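Local coordinates for protein endoglucanase (Thermotoga maritima, PDB 2FVG) that probably acts as an aminopeptidase of the M42 family that uses two divalent metal ions per subunit, despite being named an endoglucanase, at residues V95-N100 / S149-Y154; R160-A165 / R305-P310; Q260-T265 / K327-E332; P213-V218 / G333-V338. All blocks are in the same frame, centred on the assembly; numbering follows the deposited sequence.

Interaction 1 (V95-N100 / S149-Y154)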
loop_
_atom_site.group_PDB
_atom_site.type_symbol
_atom_site.label_atom_id
_atom_site.label_comp_id
_atom_site.label_asym_id
_atom_site.label_seq_id
_atom_site.Cartn_x
_atom_site.Cartn_y
_atom_site.Cartn_z
ATOM N N VAL A 95 15.299 -8.915 -10.619
ATOM C CA VAL A 95 15.365 -10.011 -9.639
ATOM C C VAL A 95 14.014 -10.180 -8.949
ATOM O O VAL A 95 13.388 -9.203 -8.479
ATOM C CB VAL A 95 16.480 -9.826 -8.579
ATOM C CG1 VAL A 95 16.631 -11.095 -7.746
ATOM C CG2 VAL A 95 17.811 -9.516 -9.249
ATOM N N VAL A 96 13.590 -11.430 -8.848
ATOM C CA VAL A 96 12.302 -11.758 -8.282
ATOM C C VAL A 96 12.479 -12.910 -7.328
ATOM O O VAL A 96 13.562 -13.503 -7.270
ATOM C CB VAL A 96 11.315 -12.189 -9.378
ATOM C CG1 VAL A 96 10.898 -11.000 -10.249
ATOM C CG2 VAL A 96 11.898 -13.318 -10.222
ATOM N N GLN A 97 11.432 -13.244 -6.587
ATOM C CA GLN A 97 11.537 -14.375 -5.676
ATOM C C GLN A 97 10.250 -15.166 -5.581
ATOM O O GLN A 97 9.173 -14.610 -5.735
ATOM C CB GLN A 97 11.926 -13.932 -4.278
ATOM C CG GLN A 97 10.803 -13.275 -3.523
ATOM C CD GLN A 97 10.797 -13.692 -2.067
ATOM O OE1 GLN A 97 9.914 -14.446 -1.628
ATOM N NE2 GLN A 97 11.805 -13.263 -1.326
ATOM N N VAL A 98 10.377 -16.474 -5.351
ATOM C CA VAL A 98 9.229 -17.363 -5.200
ATOM C C VAL A 98 9.582 -18.199 -3.985
ATOM O O VAL A 98 10.617 -18.862 -3.959
ATOM C CB VAL A 98 8.995 -18.247 -6.451
ATOM C CG1 VAL A 98 7.821 -19.224 -6.248
ATOM C CG2 VAL A 98 8.709 -17.396 -7.649
ATOM N N LYS A 99 8.730 -18.146 -2.973
ATOM C CA LYS A 99 8.963 -18.828 -1.708
ATOM C C LYS A 99 10.423 -18.753 -1.268
ATOM O O LYS A 99 11.086 -19.780 -1.065
ATOM C CB LYS A 99 8.400 -20.256 -1.731
ATOM C CG LYS A 99 6.864 -20.256 -1.803
ATOM C CD LYS A 99 6.252 -21.628 -1.806
ATOM C CE LYS A 99 6.717 -22.435 -2.998
ATOM N NZ LYS A 99 5.976 -23.730 -3.144
ATOM N N ASN A 100 10.912 -17.514 -1.146
ATOM C CA ASN A 100 12.271 -17.227 -0.667
ATOM C C ASN A 100 13.426 -17.703 -1.558
ATOM O O ASN A 100 14.569 -17.677 -1.143
ATOM C CB ASN A 100 12.454 -17.760 0.760
ATOM C CG ASN A 100 11.534 -17.082 1.763
ATOM O OD1 ASN A 100 11.222 -15.894 1.636
ATOM N ND2 ASN A 100 11.107 -17.833 2.778
ATOM N N SER A 149 7.364 -12.259 -6.395
ATOM C CA SER A 149 7.432 -10.832 -6.128
ATOM C C SER A 149 8.802 -10.289 -6.525
ATOM O O SER A 149 9.754 -11.054 -6.698
ATOM C CB SER A 149 7.116 -10.544 -4.670
ATOM O OG SER A 149 8.042 -11.169 -3.824
ATOM N N PHE A 150 8.891 -8.974 -6.711
ATOM C CA PHE A 150 10.166 -8.349 -6.986
ATOM C C PHE A 150 11.022 -8.424 -5.741
ATOM O O PHE A 150 10.511 -8.478 -4.611
ATOM C CB PHE A 150 10.004 -6.881 -7.364
ATOM C CG PHE A 150 9.372 -6.667 -8.679
ATOM C CD1 PHE A 150 10.119 -6.793 -9.846
ATOM C CD2 PHE A 150 8.039 -6.311 -8.766
ATOM C CE1 PHE A 150 9.534 -6.576 -11.097
ATOM C CE2 PHE A 150 7.450 -6.092 -9.992
ATOM C CZ PHE A 150 8.200 -6.232 -11.166
ATOM N N VAL A 151 12.331 -8.428 -5.943
ATOM C CA VAL A 151 13.260 -8.394 -4.827
ATOM C C VAL A 151 13.826 -6.981 -4.797
ATOM O O VAL A 151 14.200 -6.420 -5.836
ATOM C CB VAL A 151 14.378 -9.426 -4.964
ATOM C CG1 VAL A 151 15.543 -9.083 -4.038
ATOM C CG2 VAL A 151 13.849 -10.808 -4.667
ATOM N N SER A 152 13.851 -6.391 -3.612
ATOM C CA SER A 152 14.407 -5.072 -3.469
ATOM C C SER A 152 14.873 -4.833 -2.053
ATOM O O SER A 152 14.366 -5.430 -1.104
ATOM C CB SER A 152 13.402 -3.998 -3.878
ATOM O OG SER A 152 14.054 -2.743 -3.932
ATOM N N ASP A 153 15.860 -3.960 -1.944
ATOM C CA ASP A 153 16.442 -3.568 -0.697
ATOM C C ASP A 153 15.695 -2.308 -0.273
ATOM O O ASP A 153 14.897 -1.765 -1.027
ATOM C CB ASP A 153 17.924 -3.279 -0.959
ATOM C CG ASP A 153 18.763 -3.247 0.305
ATOM O OD1 ASP A 153 18.202 -3.268 1.432
ATOM O OD2 ASP A 153 20.004 -3.202 0.160
ATOM N N TYR A 154 15.902 -1.869 0.951
ATOM C CA TYR A 154 15.301 -0.644 1.429
ATOM C C TYR A 154 16.430 0.203 1.983
ATOM O O TYR A 154 17.074 -0.185 2.944
ATOM C CB TYR A 154 14.272 -0.929 2.522
ATOM C CG TYR A 154 13.742 0.308 3.223
ATOM C CD1 TYR A 154 14.383 0.824 4.349
ATOM C CD2 TYR A 154 12.594 0.948 2.774
ATOM C CE1 TYR A 154 13.900 1.945 4.996
ATOM C CE2 TYR A 154 12.097 2.055 3.409
ATOM C CZ TYR A 154 12.753 2.559 4.517
ATOM O OH TYR A 154 12.249 3.666 5.154
HETATM O O HOH W 1 13.754 -6.627 -8.627
#
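Q97 and S149 form an antiparallel hydrogen-bonded pair: Q97 N donates to S149 O at 2.8 Å, and S149 N returns a bond to Q97 O at 3.0 Å. One step along, V96 and F150 make a non-hydrogen-bonded pair, beyond which V151 N meets V95 O at 2.9 Å. A water grips V95 O a second time and also donates to V151 O. Beta-branched valines suit this extended backbone: V95 CG1 lies 3.9 Å from V151 CB, while V151 CG2 packs 3.7 Å from Q97 CB. With Q97 CG between the backbone N and the carbonyl carbon (chi1 75°), it comes 3.5 Å from S149 OG on the same face of the sheet. Farther out, Q97 OE1 accepts from N100 N at 3.3 Å, the donor standing above the amide plane. An alanine in place of Q97 would probably leave N100 N without this acceptor and open a gap beside S149 OG. V96 points away from segment 149-154, and its side chain touches V148. Strand 95-98 thus lies inside the six-stranded antiparallel sheet, between strands 147-150 and 101-107, where the backbones of V96 and G103 are hydrogen-bonded; F67 meets the F150 ring edge-to-face.

Interaction 2 (R160-A165 / R305-P310). With EDO (1,2-ethanediol), chain C.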
loop_
_atom_site.group_PDB
_atom_site.type_symbol
_atom_site.label_atom_id
_atom_site.label_comp_id
_atom_site.label_asym_id
_atom_site.label_seq_id
_atom_site.Cartn_x
_atom_site.Cartn_y
_atom_site.Cartn_z
ATOM N N ARG A 160 15.236 10.596 2.783
ATOM C CA ARG A 160 14.581 9.978 1.634
ATOM C C ARG A 160 14.771 8.490 1.790
ATOM O O ARG A 160 15.801 8.065 2.306
ATOM C CB ARG A 160 15.213 10.459 0.319
ATOM C CG ARG A 160 15.023 11.939 0.025
ATOM C CD ARG A 160 13.654 12.241 -0.573
ATOM N NE ARG A 160 13.291 13.660 -0.465
ATOM C CZ ARG A 160 13.454 14.596 -1.396
ATOM N NH1 ARG A 160 13.996 14.312 -2.580
ATOM N NH2 ARG A 160 13.064 15.843 -1.127
ATOM N N ALA A 161 13.782 7.706 1.364
ATOM C CA ALA A 161 13.871 6.262 1.438
ATOM C C ALA A 161 13.535 5.681 0.078
ATOM O O ALA A 161 12.679 6.196 -0.626
ATOM C CB ALA A 161 12.939 5.732 2.495
ATOM N N VAL A 162 14.222 4.609 -0.289
ATOM C CA VAL A 162 14.039 3.951 -1.596
ATOM C C VAL A 162 13.747 2.478 -1.332
ATOM O O VAL A 162 14.390 1.846 -0.470
ATOM C CB VAL A 162 15.318 4.041 -2.477
ATOM C CG1 VAL A 162 15.074 3.430 -3.897
ATOM C CG2 VAL A 162 15.788 5.482 -2.597
ATOM N N GLY A 163 12.760 1.945 -2.040
ATOM C CA GLY A 163 12.382 0.544 -1.903
ATOM C C GLY A 163 11.177 0.272 -2.761
ATOM O O GLY A 163 10.713 1.146 -3.475
ATOM N N LYS A 164 10.657 -0.944 -2.685
ATOM C CA LYS A 164 9.524 -1.313 -3.493
ATOM C C LYS A 164 8.257 -1.290 -2.657
ATOM O O LYS A 164 8.299 -1.162 -1.419
ATOM C CB LYS A 164 9.724 -2.715 -4.082
ATOM C CG LYS A 164 9.618 -3.808 -3.029
ATOM C CD LYS A 164 9.543 -5.138 -3.657
ATOM C CE LYS A 164 9.417 -6.246 -2.634
ATOM N NZ LYS A 164 8.107 -6.311 -1.951
ATOM N N ALA A 165 7.138 -1.439 -3.365
ATOM C CA ALA A 165 5.789 -1.534 -2.809
ATOM C C ALA A 165 5.449 -0.413 -1.831
ATOM O O ALA A 165 4.618 -0.619 -0.954
ATOM C CB ALA A 165 5.588 -2.877 -2.132
ATOM N N ARG A 305 8.099 9.017 -5.798
ATOM C CA ARG A 305 8.570 9.253 -7.155
ATOM C C ARG A 305 9.337 8.029 -7.625
ATOM O O ARG A 305 10.217 7.558 -6.915
ATOM C CB ARG A 305 9.476 10.498 -7.197
ATOM C CG ARG A 305 10.053 10.801 -8.565
ATOM C CD ARG A 305 10.563 12.245 -8.689
ATOM N NE ARG A 305 10.964 12.540 -10.074
ATOM C CZ ARG A 305 12.187 12.901 -10.481
ATOM N NH1 ARG A 305 13.188 13.102 -9.619
ATOM N NH2 ARG A 305 12.397 13.120 -11.768
ATOM N N TYR A 306 9.052 7.525 -8.823
ATOM C CA TYR A 306 9.814 6.363 -9.311
ATOM C C TYR A 306 11.283 6.689 -9.523
ATOM O O TYR A 306 11.642 7.821 -9.835
ATOM C CB TYR A 306 9.227 5.734 -10.594
ATOM C CG TYR A 306 7.910 4.985 -10.377
ATOM C CD1 TYR A 306 7.845 3.855 -9.544
ATOM C CD2 TYR A 306 6.735 5.394 -11.020
ATOM C CE1 TYR A 306 6.633 3.165 -9.339
ATOM C CE2 TYR A 306 5.518 4.713 -10.829
ATOM C CZ TYR A 306 5.473 3.603 -9.988
ATOM O OH TYR A 306 4.269 2.937 -9.810
ATOM N N ILE A 307 12.131 5.701 -9.291
ATOM C CA ILE A 307 13.548 5.832 -9.590
ATOM C C ILE A 307 13.888 4.743 -10.614
ATOM O O ILE A 307 14.192 5.048 -11.773
ATOM C CB ILE A 307 14.472 5.958 -8.319
ATOM C CG1 ILE A 307 15.949 6.058 -8.724
ATOM C CG2 ILE A 307 14.237 4.824 -7.319
ATOM C CD1 ILE A 307 16.221 6.981 -9.928
ATOM N N HIS A 308 13.806 3.483 -10.237
ATOM C CA HIS A 308 14.000 2.443 -11.227
ATOM C C HIS A 308 13.007 1.352 -10.876
ATOM O O HIS A 308 13.333 0.441 -10.121
ATOM C CB HIS A 308 15.453 1.938 -11.241
ATOM N N SER A 309 11.785 1.470 -11.403
ATOM C CA SER A 309 10.701 0.494 -11.138
ATOM C C SER A 309 11.335 -0.907 -11.040
ATOM O O SER A 309 12.069 -1.304 -11.951
ATOM C CB SER A 309 9.620 0.572 -12.230
ATOM O OG SER A 309 8.373 0.053 -11.784
ATOM N N PRO A 310 11.018 -1.688 -9.977
ATOM C CA PRO A 310 10.026 -1.607 -8.885
ATOM C C PRO A 310 10.194 -0.507 -7.844
ATOM O O PRO A 310 9.250 -0.203 -7.128
ATOM C CB PRO A 310 10.182 -2.961 -8.187
ATOM C CG PRO A 310 11.632 -3.296 -8.361
ATOM C CD PRO A 310 11.967 -2.802 -9.750
HETATM C C1 EDO C . 6.151 -3.195 -5.921
HETATM O O1 EDO C . 6.092 -4.432 -6.622
HETATM C C2 EDO C . 6.669 -2.127 -6.876
HETATM O O2 EDO C . 7.109 -0.988 -6.133
#
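K164 meets P310 through the root of its side chain, K164 CB lying 4.1 Å from P310 CB and 4.0 Å from P310 O. The same K164 CB is 3.7 Å from O2 of a 1,2-ethanediol between the segments. CG is flanked by the N and C of its own backbone (chi1 71°), and from there the chain runs extended away from the proline. CD and CE pass the backbone oxygen of F150. A bend at chi4 (71°) then sets NZ, which makes a salt bridge to E64 and a hydrogen bond to M10 O. Lysine suits the place because its long apolar stem can cross a buried region and still deliver a charge to a carboxylate. The diol O2 accepts from A165 N at 2.8 Å; its bond to P310 O is modelled very short, so that length is doubtful. At the other end V162 CG1 touches I307 CG2 at 3.8 Å, the two branched side chains crossing at about a right angle. P310 follows a cis peptide bond, and the turn before it holds H308, a predicted zinc ligand whose ring is not modelled. A165 occupies the N-cap position of helix 166-180, which carries D167, also predicted to bind zinc. The contact thus lies close to the predicted two-metal site, as expected of M42 peptidases.

Interaction 3 (Q260-T265 / K327-E332)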
loop_
_atom_site.group_PDB
_atom_site.type_symbol
_atom_site.label_atom_id
_atom_site.label_comp_id
_atom_site.label_asym_id
_atom_site.label_seq_id
_atom_site.Cartn_x
_atom_site.Cartn_y
_atom_site.Cartn_z
ATOM N N GLN A 260 -12.605 19.885 2.973
ATOM C CA GLN A 260 -12.309 21.097 3.719
ATOM C C GLN A 260 -11.899 20.838 5.158
ATOM O O GLN A 260 -11.045 21.543 5.678
ATOM C CB GLN A 260 -13.496 22.061 3.660
ATOM C CG GLN A 260 -13.164 23.503 4.054
ATOM C CD GLN A 260 -12.153 24.156 3.115
ATOM O OE1 GLN A 260 -12.269 24.070 1.888
ATOM N NE2 GLN A 260 -11.161 24.821 3.692
ATOM N N THR A 261 -12.505 19.836 5.796
ATOM C CA THR A 261 -12.139 19.458 7.164
ATOM C C THR A 261 -10.691 19.011 7.212
ATOM O O THR A 261 -9.948 19.375 8.131
ATOM C CB THR A 261 -13.038 18.317 7.714
ATOM O OG1 THR A 261 -14.384 18.782 7.796
ATOM C CG2 THR A 261 -12.589 17.865 9.102
ATOM N N ILE A 262 -10.292 18.212 6.226
ATOM C CA ILE A 262 -8.930 17.722 6.161
ATOM C C ILE A 262 -7.943 18.882 5.971
ATOM O O ILE A 262 -6.937 18.988 6.671
ATOM C CB ILE A 262 -8.769 16.674 5.053
ATOM C CG1 ILE A 262 -9.658 15.466 5.350
ATOM C CG2 ILE A 262 -7.330 16.215 4.982
ATOM C CD1 ILE A 262 -9.683 14.402 4.223
ATOM N N VAL A 263 -8.256 19.768 5.042
ATOM C CA VAL A 263 -7.418 20.933 4.773
ATOM C C VAL A 263 -7.318 21.840 5.994
ATOM O O VAL A 263 -6.226 22.277 6.360
ATOM C CB VAL A 263 -7.967 21.750 3.582
ATOM C CG1 VAL A 263 -7.361 23.161 3.555
ATOM C CG2 VAL A 263 -7.729 21.013 2.304
ATOM N N ASP A 264 -8.450 22.131 6.617
ATOM C CA ASP A 264 -8.444 23.009 7.794
ATOM C C ASP A 264 -7.669 22.372 8.954
ATOM O O ASP A 264 -6.897 23.043 9.624
ATOM C CB ASP A 264 -9.864 23.388 8.170
ATOM C CG ASP A 264 -10.513 24.303 7.131
ATOM O OD1 ASP A 264 -9.860 24.603 6.107
ATOM O OD2 ASP A 264 -11.669 24.733 7.338
ATOM N N THR A 265 -7.831 21.062 9.139
ATOM C CA THR A 265 -7.121 20.307 10.180
ATOM C C THR A 265 -5.618 20.438 9.976
ATOM O O THR A 265 -4.859 20.632 10.929
ATOM C CB THR A 265 -7.509 18.812 10.138
ATOM O OG1 THR A 265 -8.909 18.674 10.406
ATOM C CG2 THR A 265 -6.728 18.006 11.162
ATOM N N LYS A 327 -3.557 11.118 12.593
ATOM C CA LYS A 327 -3.765 11.030 14.027
ATOM C C LYS A 327 -4.722 12.121 14.539
ATOM O O LYS A 327 -5.612 11.834 15.341
ATOM C CB LYS A 327 -2.440 11.051 14.778
ATOM C CG LYS A 327 -2.600 10.710 16.223
ATOM C CD LYS A 327 -1.306 10.808 16.977
ATOM C CE LYS A 327 -1.553 10.407 18.413
ATOM N NZ LYS A 327 -0.301 10.318 19.208
ATOM N N VAL A 328 -4.542 13.351 14.060
ATOM C CA VAL A 328 -5.406 14.477 14.430
ATOM C C VAL A 328 -6.828 14.279 13.902
ATOM O O VAL A 328 -7.783 14.523 14.622
ATOM C CB VAL A 328 -4.858 15.838 13.956
ATOM C CG1 VAL A 328 -5.708 16.984 14.552
ATOM C CG2 VAL A 328 -3.417 16.005 14.400
ATOM N N LEU A 329 -6.982 13.791 12.670
ATOM C CA LEU A 329 -8.331 13.535 12.141
ATOM C C LEU A 329 -9.091 12.517 12.996
ATOM O O LEU A 329 -10.304 12.653 13.203
ATOM C CB LEU A 329 -8.291 13.098 10.683
ATOM C CG LEU A 329 -7.867 14.211 9.729
ATOM C CD1 LEU A 329 -7.524 13.652 8.371
ATOM C CD2 LEU A 329 -8.973 15.243 9.639
ATOM N N VAL A 330 -8.357 11.516 13.489
ATOM C CA VAL A 330 -8.896 10.463 14.335
ATOM C C VAL A 330 -9.249 10.943 15.761
ATOM O O VAL A 330 -10.305 10.618 16.292
ATOM C CB VAL A 330 -7.939 9.268 14.363
ATOM C CG1 VAL A 330 -8.309 8.265 15.473
ATOM C CG2 VAL A 330 -7.955 8.586 13.005
ATOM N N GLU A 331 -8.372 11.733 16.360
ATOM C CA GLU A 331 -8.588 12.188 17.709
ATOM C C GLU A 331 -9.653 13.255 17.831
ATOM O O GLU A 331 -10.373 13.265 18.808
ATOM C CB GLU A 331 -7.269 12.611 18.366
ATOM C CG GLU A 331 -6.318 11.432 18.521
ATOM C CD GLU A 331 -5.201 11.705 19.488
ATOM O OE1 GLU A 331 -4.693 12.844 19.476
ATOM O OE2 GLU A 331 -4.821 10.786 20.252
ATOM N N GLU A 332 -9.777 14.121 16.832
ATOM C CA GLU A 332 -10.764 15.204 16.870
ATOM C C GLU A 332 -12.166 14.765 16.464
ATOM O O GLU A 332 -13.149 15.256 17.016
ATOM C CB GLU A 332 -10.322 16.388 16.008
ATOM C CG GLU A 332 -9.083 17.097 16.514
ATOM C CD GLU A 332 -8.764 18.367 15.739
ATOM O OE1 GLU A 332 -9.544 18.754 14.839
ATOM O OE2 GLU A 332 -7.718 18.985 16.040
HETATM O O HOH W 2 -10.019 17.356 12.554
#
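T265 and L329 meet where two helices cross steeply, the axes of the two short segments 10.5 Å apart at closest and their N-to-C directions at 111°. L329 CD2 lies 3.5 Å from T265 OG1 and 3.9 Å from T265 CG2, so one methyl covers both branches of the threonine. The other methyl, L329 CD1, packs 4.1 Å from I262 CG1. From the residue just before L329, V328 CG1 touches T265 CG2 at 3.7 Å, the two side chains lying alongside and pointing opposite ways. Threonine suits the place because its methyl joins the apolar contact while its hydroxyl is satisfied within the helix. OG1 stands anti to the carbonyl carbon (chi1 -62°), and T265 OG1 donates to T261 O at 2.6 Å; T265 N reaches that oxygen from the opposite face of the carbonyl plane. A water also donates to T265 OG1 at 2.8 Å and to E332 OE1 at 2.7 Å, a polar bridge between the helices. An alanine in place of T265 would probably take from the water its link to this helix, leave T261 O with one donor fewer, and open a gap beside V328 CG1 and L329 CD2. Farther out, I262 and L329 both rest on I300 of strand 297-306, and I262 also on I245. Helices 256-268 and 316-332 thus cover one face of the mixed sheet, the layered alpha/beta build of zinc exopeptidases.

Interaction 4 (P213-V218 / G333-V338)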
loop_
_atom_site.group_PDB
_atom_site.type_symbol
_atom_site.label_atom_id
_atom_site.label_comp_id
_atom_site.label_asym_id
_atom_site.label_seq_id
_atom_site.Cartn_x
_atom_site.Cartn_y
_atom_site.Cartn_z
ATOM N N PRO A 213 -19.609 2.219 8.314
ATOM C CA PRO A 213 -18.971 3.433 8.822
ATOM C C PRO A 213 -19.721 4.707 8.458
ATOM O O PRO A 213 -20.417 4.744 7.441
ATOM C CB PRO A 213 -17.590 3.422 8.145
ATOM C CG PRO A 213 -17.750 2.553 6.896
ATOM C CD PRO A 213 -18.898 1.627 7.156
ATOM N N THR A 214 -19.595 5.744 9.287
ATOM C CA THR A 214 -20.190 7.052 8.974
ATOM C C THR A 214 -19.391 7.646 7.802
ATOM O O THR A 214 -19.953 8.235 6.868
ATOM C CB THR A 214 -20.149 7.988 10.214
ATOM O OG1 THR A 214 -20.898 7.389 11.263
ATOM C CG2 THR A 214 -20.744 9.342 9.926
ATOM N N CYS A 215 -18.069 7.477 7.850
ATOM C CA CYS A 215 -17.192 7.942 6.786
ATOM C C CYS A 215 -15.846 7.244 6.855
ATOM O O CYS A 215 -15.531 6.602 7.853
ATOM C CB CYS A 215 -17.014 9.457 6.832
ATOM S SG CYS A 215 -16.166 10.034 8.274
ATOM N N ALA A 216 -15.056 7.404 5.798
ATOM C CA ALA A 216 -13.774 6.735 5.644
ATOM C C ALA A 216 -12.643 7.688 5.227
ATOM O O ALA A 216 -12.874 8.717 4.588
ATOM C CB ALA A 216 -13.930 5.613 4.584
ATOM N N ILE A 217 -11.418 7.337 5.599
ATOM C CA ILE A 217 -10.220 8.065 5.168
ATOM C C ILE A 217 -9.395 6.976 4.507
ATOM O O ILE A 217 -9.106 5.972 5.145
ATOM C CB ILE A 217 -9.448 8.659 6.370
ATOM C CG1 ILE A 217 -10.240 9.781 7.032
ATOM C CG2 ILE A 217 -8.105 9.274 5.942
ATOM C CD1 ILE A 217 -9.599 10.220 8.363
ATOM N N VAL A 218 -9.089 7.116 3.217
ATOM C CA VAL A 218 -8.228 6.155 2.531
ATOM C C VAL A 218 -6.801 6.746 2.512
ATOM O O VAL A 218 -6.596 7.886 2.100
ATOM C CB VAL A 218 -8.750 5.856 1.088
ATOM C CG1 VAL A 218 -7.908 4.805 0.440
ATOM C CG2 VAL A 218 -10.200 5.392 1.147
ATOM N N GLY A 333 -12.265 13.874 15.480
ATOM C CA GLY A 333 -13.569 13.392 15.030
ATOM C C GLY A 333 -14.416 14.381 14.225
ATOM O O GLY A 333 -15.548 14.086 13.875
ATOM N N LYS A 334 -13.865 15.550 13.917
ATOM C CA LYS A 334 -14.577 16.556 13.135
ATOM C C LYS A 334 -14.974 16.020 11.764
ATOM O O LYS A 334 -16.013 16.382 11.224
ATOM C CB LYS A 334 -13.718 17.815 13.004
ATOM C CG LYS A 334 -13.701 18.645 14.308
ATOM C CD LYS A 334 -12.737 19.813 14.245
ATOM N N ILE A 335 -14.155 15.128 11.223
ATOM C CA ILE A 335 -14.418 14.552 9.927
ATOM C C ILE A 335 -15.671 13.671 9.966
ATOM O O ILE A 335 -16.377 13.539 8.974
ATOM C CB ILE A 335 -13.165 13.818 9.380
ATOM C CG1 ILE A 335 -13.231 13.736 7.853
ATOM C CG2 ILE A 335 -12.924 12.463 10.108
ATOM C CD1 ILE A 335 -12.065 13.009 7.206
ATOM N N VAL A 336 -15.951 13.085 11.125
ATOM C CA VAL A 336 -17.142 12.265 11.307
ATOM C C VAL A 336 -18.337 13.187 11.546
ATOM O O VAL A 336 -19.401 13.005 10.964
ATOM C CB VAL A 336 -16.989 11.266 12.493
ATOM C CG1 VAL A 336 -18.317 10.654 12.856
ATOM C CG2 VAL A 336 -15.953 10.173 12.178
ATOM N N GLU A 337 -18.145 14.195 12.384
ATOM C CA GLU A 337 -19.212 15.130 12.710
ATOM C C GLU A 337 -19.741 15.924 11.500
ATOM O O GLU A 337 -20.935 16.212 11.440
ATOM C CB GLU A 337 -18.750 16.058 13.839
ATOM C CG GLU A 337 -18.441 15.291 15.124
ATOM C CD GLU A 337 -17.639 16.087 16.145
ATOM O OE1 GLU A 337 -17.225 17.228 15.847
ATOM O OE2 GLU A 337 -17.417 15.561 17.262
ATOM N N VAL A 338 -18.884 16.251 10.531
ATOM C CA VAL A 338 -19.328 17.038 9.367
ATOM C C VAL A 338 -20.278 16.320 8.383
ATOM O O VAL A 338 -20.919 16.968 7.553
ATOM C CB VAL A 338 -18.151 17.713 8.559
ATOM C CG1 VAL A 338 -17.456 18.798 9.393
ATOM C CG2 VAL A 338 -17.153 16.685 8.025
#
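C215 and I335 owe their places in this contact to their first torsions: a chi1 of 66° sets C215 SG against the helix backbone at I335 and V336, while I335 CG1, anti to its own N (chi1 -156°), leads CD1 toward I217. This is helix-on-sheet packing in an alpha/beta fold, the short helix 334-337 near the C-terminus lying against the start of strand 215-224. That strand runs within the central mixed sheet, parallel to its neighbours 55-61 and 297-306. I217, two residues on from C215 and pointing to the same face, meets the isoleucine: I217 CG1 is 3.7 Å from I335 CD1, and I217 CD1 is 3.9 Å from the same methyl. The two isoleucines cross at a slant, and I258 and I262 of helix 256-268 also touch I335. At the strand's beginning the compact thiol of C215 suits the close approach of the helix backbone, C215 SG being 3.9 Å from V336 CA. G333 separates helix 316-332 from this one, at its N-cap position, and its positive phi (73°) is one that glycine adopts easily. G333 O accepts from both V336 N and E337 N, which holds the first turn. V336 straddles the start of the strand with its two methyls: V336 CG2 is 3.9 Å from C215 SG, and V336 CG1 meets T214 CG2 at 4.0 Å, the valine and threonine side chains lying nearly perpendicular.

Overall arrangement
Interactions 3 and 4 form one continuous patch, their centres 9 Å apart, with I262 and L329 packing on I335 and I217; interaction 4 is the more buried, almost wholly apolar, whereas interaction 3 adds a water bridge. Helices 316-332 and 334-337 are consecutive, so one chain end serves both. Interaction 1, partly buried in the antiparallel sheet, relies instead on backbone hydrogen bonds and lies across the chain's centre, about 37 Å from both (centres). Interaction 2 is also partly buried, with I307 exposed at one end and K164 buried at the other; it touches interaction 1 through F150, and so joins that sheet to the predicted metal site. Interactions 2 and 4 share the mixed sheet through neighbouring strands 297-306 and 215-224.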